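Local coordinates for protein ribonucleoside-diphosphate reductase subunit beta (Clostridium botulinum, PDB 6ZJK) that is the diiron R2 subunit of a ribonucleotide reductase, the enzyme that reduces ribonucleoside diphosphates to deoxyribonucleoside diphosphates, at residues N131-T134 with F135-I139. Numbering follows the deposited sequence.
Sequences NIQT and FQEEI. With FE (Fe (III) ion), chain G; FE (Fe (III) ion), chain H.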
# COMPACT_ATOMS: atom_id res chain seq x y z
N ASN A 131 -5.38 0.25 -0.74
CA ASN A 131 -3.98 0.37 -0.32
C ASN A 131 -3.55 -0.83 0.52
O ASN A 131 -2.42 -1.31 0.40
CB ASN A 131 -3.76 1.65 0.50
CG ASN A 131 -3.77 2.91 -0.34
OD1 ASN A 131 -3.54 2.88 -1.54
ND2 ASN A 131 -4.00 4.05 0.32
N ILE A 132 -4.43 -1.34 1.34
CA ILE A 132 -4.09 -2.51 2.09
C ILE A 132 -3.95 -3.69 1.11
O ILE A 132 -3.13 -4.52 1.27
CB ILE A 132 -5.15 -2.84 3.10
CG1 ILE A 132 -5.32 -1.70 4.10
CG2 ILE A 132 -4.81 -4.08 3.85
CD1 ILE A 132 -6.41 -1.93 5.11
N GLN A 133 -4.79 -3.71 0.09
CA GLN A 133 -4.74 -4.75 -0.89
C GLN A 133 -3.40 -4.70 -1.56
O GLN A 133 -2.79 -5.69 -1.67
CB GLN A 133 -5.85 -4.64 -1.92
CG GLN A 133 -5.94 -5.76 -2.90
CD GLN A 133 -7.04 -5.64 -3.93
OE1 GLN A 133 -7.93 -4.83 -3.85
NE2 GLN A 133 -6.97 -6.49 -4.91
N THR A 134 -2.98 -3.54 -2.01
CA THR A 134 -1.70 -3.40 -2.70
C THR A 134 -0.54 -3.94 -1.86
O THR A 134 0.36 -4.63 -2.38
CB THR A 134 -1.45 -1.94 -3.05
OG1 THR A 134 -2.48 -1.48 -3.92
CG2 THR A 134 -0.11 -1.77 -3.74
N PHE A 135 -0.55 -3.62 -0.57
CA PHE A 135 0.45 -4.13 0.36
C PHE A 135 0.44 -5.66 0.41
O PHE A 135 1.51 -6.29 0.40
CB PHE A 135 0.16 -3.51 1.73
CG PHE A 135 0.70 -4.27 2.90
CD1 PHE A 135 2.02 -4.12 3.30
CD2 PHE A 135 -0.13 -5.09 3.64
CE1 PHE A 135 2.51 -4.80 4.40
CE2 PHE A 135 0.35 -5.78 4.75
CZ PHE A 135 1.67 -5.63 5.13
N GLN A 136 -0.75 -6.27 0.42
CA GLN A 136 -0.87 -7.73 0.45
C GLN A 136 -0.36 -8.37 -0.83
O GLN A 136 0.19 -9.47 -0.79
CB GLN A 136 -2.33 -8.17 0.68
CG GLN A 136 -2.83 -7.87 2.09
CD GLN A 136 -4.24 -8.30 2.39
OE1 GLN A 136 -5.00 -8.72 1.50
NE2 GLN A 136 -4.62 -8.22 3.67
N GLU A 137 -0.51 -7.71 -1.95
CA GLU A 137 -0.03 -8.19 -3.20
C GLU A 137 1.52 -8.17 -3.21
O GLU A 137 2.12 -9.06 -3.74
CB GLU A 137 -0.58 -7.42 -4.38
CG GLU A 137 -2.09 -7.36 -4.59
CD GLU A 137 -2.88 -8.66 -4.61
OE1 GLU A 137 -2.47 -9.64 -4.10
OE2 GLU A 137 -3.98 -8.68 -5.12
N GLU A 138 2.13 -7.15 -2.63
CA GLU A 138 3.59 -7.13 -2.49
C GLU A 138 4.08 -8.30 -1.65
O GLU A 138 5.13 -8.89 -1.94
CB GLU A 138 4.07 -5.80 -1.90
CG GLU A 138 3.79 -4.57 -2.75
CD GLU A 138 4.74 -4.40 -3.92
OE1 GLU A 138 5.60 -5.28 -4.14
OE2 GLU A 138 4.64 -3.37 -4.62
N ILE A 139 3.34 -8.64 -0.59
CA ILE A 139 3.73 -9.78 0.23
C ILE A 139 3.61 -11.10 -0.55
O ILE A 139 4.44 -12.01 -0.39
CB ILE A 139 2.92 -9.78 1.54
CG1 ILE A 139 3.38 -8.59 2.39
CG2 ILE A 139 3.09 -11.08 2.32
CD1 ILE A 139 2.87 -8.65 3.82
FE FE G . -5.31 -10.41 -4.98
FE FE H . -2.33 -11.76 -4.68
O HOH W 1 -4.48 -11.84 -3.59
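The Phe135 ring presents its edge to the carbonyl of Ile132, with CD2 3.9 Å from Ile132 O and that oxygen near the ring plane; the ring also stacks with Phe135 of the second subunit. The side chains of Gln133 and Glu137, one helical turn apart, run alongside each other with their terminal planes turned 59° apart; Gln133 NE2 is 3.7 Å from Glu137 OE2. Gln133 reaches this level as an extended chain, whereas in Glu137 chi1 (-59°) sets CG beside the backbone N, 3.4 Å from Gln133 O, and a bend at chi2 (-52°) turns the carboxylate toward the irons. There it bridges two iron(III) ions, OE2 binding one and OE1 the other, each at 2.2 Å, and a water joins both metals. Gln136 lies beside Ile132, its NE2 4.1 Å from Ile132 CG2, while its OE1 is hydrogen-bonded to the iron ligand His241, a second-shell contact consistent with orienting that imidazole. Beneath these side chains, i to i+4 hydrogen bonds such as Glu137 N to Gln133 O (3.1 Å) set the spacing. Glu138 makes a salt bridge to Arg49 and a hydrogen bond to Asn131, both of the second subunit. With Asp107, His140, Glu204, Glu238 and His241 completing the site, this buried part of helix 124-151, one side facing the irons and another forming part of the dimer interface, contributes the bridging carboxylate of the diiron centre typical of the ferritin-like R2 fold.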